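Long-range contacts in hypothetical protein (Nostoc punctiforme, PDB 2O62), which is of unknown function but, as a DUF3598-family member, joins two calycin-type beta domains face to face in one chain: residues 12-16 / 99-104; 17-23 / 120-126; 92-98 / 233-239; 103-109 / 217-223. All coordinates share one frame; numbering follows the deposited sequence.

Contact 1. Residues 12-16 / 99-104; sequences NLGVW and VHENRR
Trp-16 and Arg-104 meet flat on flat, and that stack carries most of the contact. The guanidinium lies over the indole with the two planes only 8° apart, and Arg-104 CZ sits 4.0 Å from the centroid of the Trp-16 five-membered ring, a cation-pi interaction over the face. The aliphatic part of the arginine serves the other half of the same face: Arg-104 CG stands 3.5 Å from the centroid of the Trp-16 six-membered ring in a CH-pi contact. A bend at chi3 (-66°) of Arg-104 turns the chain so that methylene and guanidinium share one surface.

Hydrogen bonds fix both layers. Trp-16 NE1 gives a nearly straight bond of 2.9 Å to Asn-12 O, close to the indole plane, which helps to hold the ring in this orientation. Arg-104 NH1 donates to Asn-12 OD1 at 2.8 Å; the acceptor lies in the guanidinium plane, but the donor stands above the amide plane. Asn-12 thus grips one layer with its backbone and the other with its side chain, while its ND2 is taken by Phe-9 O and Gly-77 O.

Van der Waals contacts finish the rim, where Trp-16 CZ3 comes to 3.6 Å from Asn-102 O in the type II' turn from His-100 to Arg-103. A leucine in place of Trp-16 would probably leave the guanidinium without its flat support and Asn-12 O without its donor.

The charge of Arg-104 is probably offset by Glu-125, which forms a salt bridge with its NE and is shared with Arg-106, while the Asn-12 oxygen and indole face add stabilisation.

Contact 2. Residues 17-23 / 120-126; sequences EGSFSNF and LTLIREH. With GOL (glycerol), chain H.
Phe-23, Glu-17 and Arg-124 lie on one face of an antiparallel strand pair and lose the most surface to it. At one end the backbones of Phe-23 and Leu-120 are joined by two hydrogen bonds, while Phe-23 CE1 rests 3.8 Å from Leu-122 CB; an aromatic ring suits this buried place, where Leu-29 and Pro-216 also reach it.

Arg-124 works in the middle. Its chain bends at chi3 (-79°) and brings NH2 to Ser-21 OG, 3.0 Å away in the guanidinium plane, while NH1 forms a salt bridge with Glu-134. The backbone bonds between Ser-19 and Arg-124 are weak, and a water bridges this place: it accepts from Arg-124 N and NE and donates to Ser-19 OG and Leu-122 O. Both serines also bond Asp-32.

At the other end Glu-17 CB lies over the His-126 ring, 4.2 Å from its centroid, and His-126 NE2 meets O1 of a glycerol, probably from the crystallisation liquor, at 2.9 Å. Beside it, Gly-18 has backbone angles and a neighbour, Arg-124 O, that exclude a CB.

On the other face Ile-123 CD1 sits over the Phe-20 ring, 3.6 Å from CE2. The strands are the first and last of the N-terminal sheet in sequence yet pair side by side, consistent with the first-to-last pairing that closes up-and-down calycin barrels.

Contact 3. Residues 92-98 / 233-239; sequences FGGELAF and LFLEAGW
Strands 93-98 and 233-239 face each other in roughly the same direction, their axes 7.5 Å apart at closest approach and crossing at -32°, with side chains rather than backbone bonds between them.

At one end the Phe-92 ring is inserted between Leu-233 and Leu-235. Its CG, anti to the backbone N (chi1 -170°), sends the ring toward the other strand, where CZ lies 3.9 Å from Leu-233 CB and Leu-235 CD1 comes near CE2. Leu-233 CD1 sits over one face of the ring, and the backbone between Phe-234 and Leu-235 meets its edge. An alanine at Phe-92 is likely to open a gap between the two leucines and leave Phe-111, which meets this ring from its own strand, without its aromatic neighbour.

Leu-235 reaches back with CD2 to 3.6 Å from Gly-94 C. A CB on Gly-94 would be tight against that methyl, and the backbone angles there call for glycine in any case.

In the middle Leu-96 CD1 presses on Ala-237 CB at 3.3 Å, closer than a usual carbon contact; a side chain as small as alanine's suits a place where the strands come this close. Further along, Trp-239 CB lies over the face of the Phe-98 ring, 4.3 Å from its centroid, and Trp-239 CE3 touches Phe-98 CB at 3.4 Å. The Phe-98 ring turns its edge to Ala-237 O, with CZ 3.6 Å away.

The Glu-95 carboxylate turns to Arg-106. The contact thus joins the N-terminal sheet to the C-terminal barrel, one calycin-type half to the other, by apolar burial, with no hydrogen bond between the segments.

Contact 4. Residues 103-109 / 217-223; sequences RRLRLVQ and DGASATS
Asp-217 opens the second segment by meeting Arg-103 end-on in a two-pronged salt bridge: NH2 to OD2 at 2.7 Å and NH1 to OD1 at 3.0 Å. Both oxygens lie near the guanidinium plane, yet the carboxylate is turned 32° from it, and OD1 is approached on its syn side and OD2 from above the plane. Bends at chi2 and chi3 of Arg-103 fold its chain toward the aspartate. Asp-217 OD1 has a second donor in Arg-135 N, and Arg-103 NH1 also bonds Ala-133 O; this buried ion pair is thus held from several sides. Leu-105 CD1 lies against Asp-217 OD2, consistent with a bridge buried beside apolar groups.

Past Gly-218, whose positive phi favours glycine, Ala-219 turns its methyl to Leu-105 CD2, 3.8 Å away. Ser-220 directs its side chain the other way, to Arg-246, and offers only its carbonyl, with O 3.6 Å from Leu-107 CD1. Ala-221 repeats the role of Ala-219: its CB meets Leu-107 CD2 at 3.9 Å and also touches Gln-109 NE2. Small alanines suit the places opposite the branched leucines.

Thr-222 presents its O to a weak bond from Gln-109 NE2. Ser-223 closes the row, its OG donating to Gln-109 OE1 at 2.6 Å from above the amide plane; together the two bonds are consistent with this orientation of the amide.

Strands 103-109 and 219-223 run at 27° to each other, their axes 8.8 Å apart at closest approach, as in the aligned face-to-face packing of two beta sheets, here one from each calycin-like half.

Contacts 3 and 4 lie near the centre of the chain and join the N-terminal sheet to the C-terminal barrel, using neighbouring strands on both sides; contact 3 is apolar, whereas contact 4 has polar pairs at its two ends and leucine-alanine packing between. Contacts 1 and 2 stay within the N-terminal sheet and share strand 14-23, farther from the centre. Contact 2 is true strand pairing, partly buried, with a water and a glycerol among the polar residues of one face; contact 1 bridges non-adjacent strands through a buried cation. Glu-125 connects contacts 1 and 2 by its salt bridge to Arg-104, and Arg-106 of contact 4 joins Glu-95 of contact 3 in another.

Contact 1. Residues 12-16 / 99-104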
# COMPACT_ATOMS: atom_id res chain seq x y z
N ASN A 12 9.40 12.00 -6.35
CA ASN A 12 10.10 10.72 -6.40
C ASN A 12 11.47 10.80 -7.14
O ASN A 12 12.17 9.78 -7.27
CB ASN A 12 9.24 9.67 -7.11
CG ASN A 12 8.05 9.24 -6.28
OD1 ASN A 12 8.20 8.39 -5.47
ND2 ASN A 12 6.87 9.85 -6.47
N LEU A 13 11.86 11.95 -7.69
CA LEU A 13 13.10 11.96 -8.44
C LEU A 13 14.27 11.55 -7.51
O LEU A 13 14.32 11.97 -6.34
CB LEU A 13 13.39 13.31 -9.04
CG LEU A 13 12.41 13.77 -10.07
CD1 LEU A 13 12.90 15.08 -10.63
CD2 LEU A 13 12.30 12.74 -11.18
N GLY A 14 15.20 10.77 -8.05
CA GLY A 14 16.38 10.33 -7.30
C GLY A 14 16.80 8.94 -7.73
O GLY A 14 16.30 8.41 -8.72
N VAL A 15 17.70 8.35 -6.96
CA VAL A 15 18.21 7.02 -7.27
C VAL A 15 17.80 6.13 -6.10
O VAL A 15 18.24 6.34 -4.99
CB VAL A 15 19.72 7.01 -7.45
CG1 VAL A 15 20.22 5.62 -7.74
CG2 VAL A 15 20.13 7.95 -8.56
N TRP A 16 16.89 5.20 -6.37
CA TRP A 16 16.30 4.35 -5.36
C TRP A 16 16.94 2.98 -5.51
O TRP A 16 16.76 2.29 -6.53
CB TRP A 16 14.79 4.28 -5.51
CG TRP A 16 14.11 5.57 -5.32
CD1 TRP A 16 13.63 6.40 -6.30
CD2 TRP A 16 13.88 6.22 -4.09
NE1 TRP A 16 13.06 7.52 -5.73
CE2 TRP A 16 13.21 7.45 -4.38
CE3 TRP A 16 14.12 5.88 -2.75
CZ2 TRP A 16 12.81 8.33 -3.38
CZ3 TRP A 16 13.73 6.76 -1.76
CH2 TRP A 16 13.06 7.97 -2.08
N VAL A 99 6.24 6.93 0.40
CA VAL A 99 7.47 7.68 0.42
C VAL A 99 7.62 8.31 1.82
O VAL A 99 6.67 8.87 2.38
CB VAL A 99 7.46 8.73 -0.65
CG1 VAL A 99 8.75 9.55 -0.61
CG2 VAL A 99 7.25 8.06 -2.00
N HIS A 100 8.80 8.17 2.41
CA HIS A 100 9.13 8.79 3.69
C HIS A 100 10.62 9.04 3.81
O HIS A 100 11.40 8.09 3.91
CB HIS A 100 8.72 7.86 4.83
CG HIS A 100 9.04 8.40 6.19
ND1 HIS A 100 8.25 9.33 6.84
CD2 HIS A 100 10.06 8.13 7.04
CE1 HIS A 100 8.78 9.62 8.01
NE2 HIS A 100 9.89 8.92 8.15
N GLU A 101 11.01 10.31 3.74
CA GLU A 101 12.40 10.72 3.90
C GLU A 101 13.28 9.97 2.87
O GLU A 101 13.06 10.15 1.67
CB GLU A 101 12.84 10.53 5.38
CG GLU A 101 12.00 11.40 6.35
CD GLU A 101 12.44 11.35 7.81
OE1 GLU A 101 13.26 10.46 8.19
OE2 GLU A 101 11.93 12.19 8.60
N ASN A 102 14.23 9.15 3.31
CA ASN A 102 15.16 8.45 2.39
C ASN A 102 14.66 7.09 1.88
O ASN A 102 15.44 6.34 1.33
CB ASN A 102 16.56 8.24 3.04
CG ASN A 102 16.58 7.11 4.10
OD1 ASN A 102 15.73 7.09 5.03
ND2 ASN A 102 17.58 6.18 3.99
N ARG A 103 13.41 6.76 2.16
CA ARG A 103 12.86 5.43 1.92
C ARG A 103 11.62 5.49 1.07
O ARG A 103 10.83 6.44 1.16
CB ARG A 103 12.45 4.77 3.25
CG ARG A 103 13.61 4.29 4.12
CD ARG A 103 14.37 3.07 3.61
NE ARG A 103 13.45 2.14 2.96
CZ ARG A 103 12.73 1.22 3.58
NH1 ARG A 103 12.93 0.99 4.87
NH2 ARG A 103 11.84 0.51 2.89
N ARG A 104 11.43 4.45 0.27
CA ARG A 104 10.11 4.09 -0.24
C ARG A 104 9.83 2.66 0.17
O ARG A 104 10.76 1.84 0.31
CB ARG A 104 9.97 4.24 -1.75
CG ARG A 104 10.47 5.55 -2.28
CD ARG A 104 9.89 5.86 -3.64
NE ARG A 104 10.33 4.93 -4.66
CZ ARG A 104 10.03 5.00 -5.95
NH1 ARG A 104 9.28 5.98 -6.41
NH2 ARG A 104 10.48 4.08 -6.79

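Contact 2. Residues 17-23 / 120-126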
# COMPACT_ATOMS: atom_id res chain seq x y z
N GLU A 17 17.65 2.56 -4.46
CA GLU A 17 18.32 1.28 -4.44
C GLU A 17 17.64 0.34 -3.46
O GLU A 17 17.08 0.77 -2.47
CB GLU A 17 19.76 1.47 -4.00
CG GLU A 17 20.56 2.35 -4.94
CD GLU A 17 22.03 2.10 -4.80
OE1 GLU A 17 22.58 2.60 -3.79
OE2 GLU A 17 22.62 1.41 -5.67
N GLY A 18 17.65 -0.94 -3.76
CA GLY A 18 17.11 -1.90 -2.83
C GLY A 18 16.87 -3.23 -3.47
O GLY A 18 17.77 -3.80 -4.05
N SER A 19 15.64 -3.72 -3.34
CA SER A 19 15.24 -4.94 -4.04
C SER A 19 13.77 -5.02 -4.34
O SER A 19 12.97 -4.29 -3.74
CB SER A 19 15.60 -6.17 -3.21
OG SER A 19 14.84 -6.27 -2.04
N PHE A 20 13.45 -5.96 -5.23
CA PHE A 20 12.09 -6.39 -5.52
C PHE A 20 11.96 -7.80 -5.00
O PHE A 20 12.67 -8.67 -5.46
CB PHE A 20 11.85 -6.45 -7.02
CG PHE A 20 11.65 -5.09 -7.69
CD1 PHE A 20 12.58 -4.08 -7.54
CD2 PHE A 20 10.60 -4.87 -8.56
CE1 PHE A 20 12.41 -2.85 -8.18
CE2 PHE A 20 10.45 -3.63 -9.21
CZ PHE A 20 11.35 -2.65 -9.02
N SER A 21 11.04 -8.02 -4.06
CA SER A 21 10.90 -9.30 -3.34
C SER A 21 9.51 -9.87 -3.50
O SER A 21 8.54 -9.19 -3.17
CB SER A 21 11.17 -9.09 -1.85
OG SER A 21 12.41 -8.45 -1.67
N ASN A 22 9.41 -11.08 -4.04
CA ASN A 22 8.15 -11.80 -4.17
C ASN A 22 7.92 -12.69 -2.99
O ASN A 22 8.74 -13.53 -2.69
CB ASN A 22 8.15 -12.69 -5.39
CG ASN A 22 8.34 -11.90 -6.66
OD1 ASN A 22 7.98 -10.73 -6.73
ND2 ASN A 22 8.91 -12.54 -7.66
N PHE A 23 6.76 -12.49 -2.38
CA PHE A 23 6.28 -13.26 -1.26
C PHE A 23 5.03 -14.05 -1.62
O PHE A 23 4.20 -13.61 -2.43
CB PHE A 23 5.91 -12.30 -0.12
CG PHE A 23 7.09 -11.71 0.56
CD1 PHE A 23 7.66 -10.55 0.11
CD2 PHE A 23 7.64 -12.33 1.68
CE1 PHE A 23 8.77 -10.00 0.74
CE2 PHE A 23 8.76 -11.77 2.31
CZ PHE A 23 9.31 -10.58 1.81
N LEU A 120 2.45 -11.42 -3.44
CA LEU A 120 2.82 -10.02 -3.23
C LEU A 120 4.25 -9.72 -3.63
O LEU A 120 5.13 -10.59 -3.58
CB LEU A 120 2.69 -9.65 -1.79
CG LEU A 120 1.48 -10.08 -0.94
CD1 LEU A 120 1.93 -10.21 0.47
CD2 LEU A 120 0.39 -9.09 -0.97
N THR A 121 4.47 -8.46 -3.97
CA THR A 121 5.80 -7.96 -4.25
C THR A 121 6.04 -6.81 -3.25
O THR A 121 5.21 -5.92 -3.10
CB THR A 121 5.94 -7.50 -5.71
OG1 THR A 121 5.57 -8.57 -6.60
CG2 THR A 121 7.41 -7.07 -6.01
N LEU A 122 7.15 -6.88 -2.55
CA LEU A 122 7.55 -5.86 -1.61
C LEU A 122 8.81 -5.24 -2.12
O LEU A 122 9.78 -5.93 -2.32
CB LEU A 122 7.76 -6.46 -0.24
CG LEU A 122 7.85 -5.48 0.92
CD1 LEU A 122 6.48 -4.85 1.18
CD2 LEU A 122 8.32 -6.28 2.13
N ILE A 123 8.75 -3.94 -2.41
CA ILE A 123 9.86 -3.24 -2.95
C ILE A 123 10.34 -2.26 -1.88
O ILE A 123 9.66 -1.25 -1.58
CB ILE A 123 9.47 -2.52 -4.23
CG1 ILE A 123 8.89 -3.52 -5.26
CG2 ILE A 123 10.67 -1.77 -4.80
CD1 ILE A 123 8.21 -2.85 -6.50
N ARG A 124 11.50 -2.55 -1.30
CA ARG A 124 12.08 -1.75 -0.22
C ARG A 124 13.27 -0.98 -0.75
O ARG A 124 14.27 -1.58 -1.07
CB ARG A 124 12.55 -2.64 0.94
CG ARG A 124 11.40 -3.36 1.62
CD ARG A 124 11.89 -4.52 2.45
NE ARG A 124 12.16 -5.68 1.63
CZ ARG A 124 12.62 -6.85 2.09
NH1 ARG A 124 12.86 -7.02 3.36
NH2 ARG A 124 12.79 -7.85 1.25
N GLU A 125 13.14 0.34 -0.80
CA GLU A 125 14.08 1.20 -1.48
C GLU A 125 14.58 2.28 -0.56
O GLU A 125 13.83 2.84 0.22
CB GLU A 125 13.43 1.83 -2.70
CG GLU A 125 13.18 0.84 -3.84
CD GLU A 125 12.25 1.37 -4.88
OE1 GLU A 125 11.32 2.13 -4.54
OE2 GLU A 125 12.41 1.02 -6.07
N HIS A 126 15.87 2.58 -0.70
CA HIS A 126 16.52 3.67 0.03
C HIS A 126 17.28 4.50 -1.01
O HIS A 126 17.81 4.01 -2.04
CB HIS A 126 17.44 3.15 1.13
CG HIS A 126 18.54 2.28 0.63
ND1 HIS A 126 18.38 0.93 0.39
CD2 HIS A 126 19.81 2.58 0.25
CE1 HIS A 126 19.51 0.43 -0.08
NE2 HIS A 126 20.39 1.42 -0.19
C1 GOL H . 23.54 0.86 -0.02
O1 GOL H . 23.05 0.97 -1.36
C2 GOL H . 24.07 2.16 0.60
O2 GOL H . 23.85 2.21 1.99
C3 GOL H . 23.38 3.35 -0.00
O3 GOL H . 23.63 3.34 -1.39
O HOH W 1 12.34 -5.46 -1.23

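Contact 3. Residues 92-98 / 233-239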
# COMPACT_ATOMS: atom_id res chain seq x y z
N PHE A 92 -7.93 -8.56 -9.88
CA PHE A 92 -7.72 -7.56 -8.85
C PHE A 92 -6.22 -7.54 -8.45
O PHE A 92 -5.48 -8.50 -8.66
CB PHE A 92 -8.58 -7.87 -7.64
CG PHE A 92 -8.62 -6.78 -6.59
CD1 PHE A 92 -8.95 -5.47 -6.95
CD2 PHE A 92 -8.42 -7.08 -5.27
CE1 PHE A 92 -9.03 -4.50 -6.01
CE2 PHE A 92 -8.51 -6.12 -4.30
CZ PHE A 92 -8.80 -4.83 -4.68
N GLY A 93 -5.80 -6.42 -7.92
CA GLY A 93 -4.42 -6.18 -7.56
C GLY A 93 -4.06 -4.72 -7.67
O GLY A 93 -4.94 -3.88 -7.86
N GLY A 94 -2.77 -4.41 -7.56
CA GLY A 94 -2.31 -3.05 -7.73
C GLY A 94 -1.21 -2.77 -6.70
O GLY A 94 -0.85 -3.64 -5.91
N GLU A 95 -0.71 -1.54 -6.71
CA GLU A 95 0.46 -1.17 -5.91
C GLU A 95 0.12 -0.01 -4.98
O GLU A 95 -0.50 0.97 -5.41
CB GLU A 95 1.56 -0.73 -6.85
CG GLU A 95 2.82 -0.21 -6.16
CD GLU A 95 3.87 0.29 -7.13
OE1 GLU A 95 3.62 0.31 -8.35
OE2 GLU A 95 4.95 0.70 -6.69
N LEU A 96 0.55 -0.12 -3.74
CA LEU A 96 0.54 0.99 -2.80
C LEU A 96 1.99 1.35 -2.50
O LEU A 96 2.75 0.54 -2.03
CB LEU A 96 -0.20 0.57 -1.53
CG LEU A 96 -1.63 0.06 -1.88
CD1 LEU A 96 -2.14 -0.86 -0.88
CD2 LEU A 96 -2.58 1.11 -2.11
N ALA A 97 2.35 2.60 -2.73
CA ALA A 97 3.74 3.04 -2.66
C ALA A 97 3.87 4.22 -1.69
O ALA A 97 3.38 5.30 -1.97
CB ALA A 97 4.21 3.47 -4.08
N PHE A 98 4.51 3.97 -0.54
CA PHE A 98 4.79 4.98 0.47
C PHE A 98 6.18 5.61 0.30
O PHE A 98 7.16 4.90 0.09
CB PHE A 98 4.71 4.39 1.90
CG PHE A 98 3.44 3.65 2.20
CD1 PHE A 98 3.33 2.27 1.94
CD2 PHE A 98 2.38 4.30 2.81
CE1 PHE A 98 2.20 1.58 2.26
CE2 PHE A 98 1.21 3.60 3.10
CZ PHE A 98 1.12 2.27 2.82
N LEU A 233 -14.46 -3.06 -3.58
CA LEU A 233 -13.18 -3.65 -3.30
C LEU A 233 -12.20 -2.60 -2.83
O LEU A 233 -12.20 -1.45 -3.30
CB LEU A 233 -12.63 -4.33 -4.54
CG LEU A 233 -13.44 -5.53 -5.04
CD1 LEU A 233 -13.07 -5.90 -6.48
CD2 LEU A 233 -13.17 -6.72 -4.14
N PHE A 234 -11.32 -3.02 -1.93
CA PHE A 234 -10.37 -2.14 -1.26
C PHE A 234 -9.03 -2.89 -1.20
O PHE A 234 -8.96 -3.99 -0.67
CB PHE A 234 -10.85 -1.80 0.16
CG PHE A 234 -12.25 -1.20 0.18
CD1 PHE A 234 -12.43 0.17 0.06
CD2 PHE A 234 -13.37 -2.00 0.34
CE1 PHE A 234 -13.69 0.73 0.07
CE2 PHE A 234 -14.65 -1.45 0.33
CZ PHE A 234 -14.81 -0.08 0.20
N LEU A 235 -8.01 -2.32 -1.83
CA LEU A 235 -6.64 -2.83 -1.76
C LEU A 235 -5.94 -1.98 -0.70
O LEU A 235 -5.91 -0.79 -0.82
CB LEU A 235 -6.02 -2.59 -3.12
CG LEU A 235 -4.68 -3.17 -3.42
CD1 LEU A 235 -4.85 -4.64 -3.62
CD2 LEU A 235 -4.10 -2.46 -4.65
N GLU A 236 -5.40 -2.62 0.34
CA GLU A 236 -4.84 -1.87 1.48
C GLU A 236 -3.47 -2.44 1.84
O GLU A 236 -3.19 -3.65 1.72
CB GLU A 236 -5.74 -1.83 2.76
CG GLU A 236 -5.17 -0.96 4.00
CD GLU A 236 -6.19 -0.76 5.15
OE1 GLU A 236 -7.17 -1.53 5.14
OE2 GLU A 236 -6.04 0.14 6.04
N ALA A 237 -2.61 -1.51 2.24
CA ALA A 237 -1.31 -1.81 2.79
C ALA A 237 -1.05 -0.80 3.89
O ALA A 237 -1.66 0.26 3.95
CB ALA A 237 -0.24 -1.68 1.69
N GLY A 238 -0.07 -1.11 4.70
CA GLY A 238 0.34 -0.31 5.85
C GLY A 238 1.83 -0.36 5.97
O GLY A 238 2.48 -1.30 5.50
N TRP A 239 2.38 0.63 6.66
CA TRP A 239 3.79 0.67 6.94
C TRP A 239 4.01 1.30 8.29
O TRP A 239 3.68 2.47 8.44
CB TRP A 239 4.47 1.53 5.89
CG TRP A 239 5.95 1.50 5.89
CD1 TRP A 239 6.77 0.53 6.42
CD2 TRP A 239 6.80 2.46 5.30
NE1 TRP A 239 8.07 0.82 6.15
CE2 TRP A 239 8.13 2.00 5.47
CE3 TRP A 239 6.59 3.64 4.57
CZ2 TRP A 239 9.23 2.70 4.98
CZ3 TRP A 239 7.67 4.33 4.08
CH2 TRP A 239 8.98 3.86 4.28

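Contact 4. Residues 103-109 / 217-223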
# COMPACT_ATOMS: atom_id res chain seq x y z
N ARG A 103 13.41 6.76 2.16
CA ARG A 103 12.86 5.43 1.92
C ARG A 103 11.62 5.49 1.07
O ARG A 103 10.83 6.44 1.16
CB ARG A 103 12.45 4.77 3.25
CG ARG A 103 13.61 4.29 4.12
CD ARG A 103 14.37 3.07 3.61
NE ARG A 103 13.45 2.14 2.96
CZ ARG A 103 12.73 1.22 3.58
NH1 ARG A 103 12.93 0.99 4.87
NH2 ARG A 103 11.84 0.51 2.89
N ARG A 104 11.43 4.45 0.27
CA ARG A 104 10.11 4.09 -0.24
C ARG A 104 9.83 2.66 0.17
O ARG A 104 10.76 1.84 0.31
CB ARG A 104 9.97 4.24 -1.75
CG ARG A 104 10.47 5.55 -2.28
CD ARG A 104 9.89 5.86 -3.64
NE ARG A 104 10.33 4.93 -4.66
CZ ARG A 104 10.03 5.00 -5.95
NH1 ARG A 104 9.28 5.98 -6.41
NH2 ARG A 104 10.48 4.08 -6.79
N LEU A 105 8.56 2.38 0.41
CA LEU A 105 8.10 1.02 0.61
C LEU A 105 6.92 0.85 -0.29
O LEU A 105 5.91 1.56 -0.11
CB LEU A 105 7.63 0.73 2.04
CG LEU A 105 6.98 -0.68 1.99
CD1 LEU A 105 8.06 -1.75 2.30
CD2 LEU A 105 5.78 -0.91 2.72
N ARG A 106 7.06 -0.06 -1.25
CA ARG A 106 6.04 -0.21 -2.28
C ARG A 106 5.56 -1.65 -2.24
O ARG A 106 6.37 -2.57 -2.26
CB ARG A 106 6.56 0.14 -3.64
CG ARG A 106 7.23 1.44 -3.63
CD ARG A 106 7.52 2.00 -5.01
NE ARG A 106 8.70 1.44 -5.65
CZ ARG A 106 8.73 0.88 -6.86
NH1 ARG A 106 7.62 0.71 -7.58
NH2 ARG A 106 9.88 0.52 -7.40
N LEU A 107 4.25 -1.82 -2.11
CA LEU A 107 3.68 -3.13 -1.98
C LEU A 107 2.70 -3.40 -3.11
O LEU A 107 1.72 -2.68 -3.28
CB LEU A 107 3.00 -3.29 -0.60
CG LEU A 107 2.64 -4.72 -0.12
CD1 LEU A 107 2.73 -4.84 1.37
CD2 LEU A 107 1.24 -5.07 -0.52
N VAL A 108 2.96 -4.46 -3.88
CA VAL A 108 2.08 -4.96 -4.90
C VAL A 108 1.34 -6.23 -4.43
O VAL A 108 1.94 -7.18 -3.90
CB VAL A 108 2.86 -5.30 -6.17
CG1 VAL A 108 1.94 -5.68 -7.28
CG2 VAL A 108 3.73 -4.14 -6.58
N GLN A 109 0.02 -6.21 -4.61
CA GLN A 109 -0.84 -7.37 -4.43
C GLN A 109 -1.34 -7.88 -5.75
O GLN A 109 -1.70 -7.08 -6.64
CB GLN A 109 -2.05 -7.03 -3.55
CG GLN A 109 -1.71 -6.52 -2.14
CD GLN A 109 -2.89 -6.52 -1.18
OE1 GLN A 109 -3.73 -7.44 -1.19
NE2 GLN A 109 -2.92 -5.52 -0.31
N ASP A 217 9.99 -5.12 7.15
CA ASP A 217 10.13 -3.66 7.03
C ASP A 217 8.91 -2.90 7.55
O ASP A 217 8.54 -1.85 7.01
CB ASP A 217 10.40 -3.29 5.58
CG ASP A 217 10.89 -1.83 5.41
OD1 ASP A 217 11.75 -1.36 6.22
OD2 ASP A 217 10.40 -1.11 4.51
N GLY A 218 8.26 -3.50 8.54
CA GLY A 218 7.07 -2.93 9.20
C GLY A 218 5.84 -2.86 8.30
O GLY A 218 4.86 -2.18 8.61
N ALA A 219 5.86 -3.64 7.21
CA ALA A 219 4.79 -3.65 6.22
C ALA A 219 3.65 -4.61 6.55
O ALA A 219 3.84 -5.66 7.17
CB ALA A 219 5.34 -3.98 4.87
N SER A 220 2.45 -4.25 6.13
CA SER A 220 1.33 -5.14 6.18
C SER A 220 0.55 -5.06 4.88
O SER A 220 0.57 -4.03 4.18
CB SER A 220 0.43 -4.84 7.40
OG SER A 220 -0.03 -3.52 7.39
N ALA A 221 -0.10 -6.15 4.54
CA ALA A 221 -1.02 -6.17 3.42
C ALA A 221 -2.39 -6.66 3.89
O ALA A 221 -2.49 -7.71 4.50
CB ALA A 221 -0.50 -7.08 2.35
N THR A 222 -3.45 -5.92 3.56
CA THR A 222 -4.82 -6.36 3.88
C THR A 222 -5.54 -6.66 2.56
O THR A 222 -5.59 -5.82 1.68
CB THR A 222 -5.56 -5.29 4.75
OG1 THR A 222 -4.85 -5.14 5.98
CG2 THR A 222 -6.99 -5.71 5.05
N SER A 223 -6.02 -7.89 2.44
CA SER A 223 -6.55 -8.46 1.22
C SER A 223 -7.96 -8.99 1.42
O SER A 223 -8.19 -9.73 2.38
CB SER A 223 -5.72 -9.64 0.74
OG SER A 223 -4.35 -9.23 0.57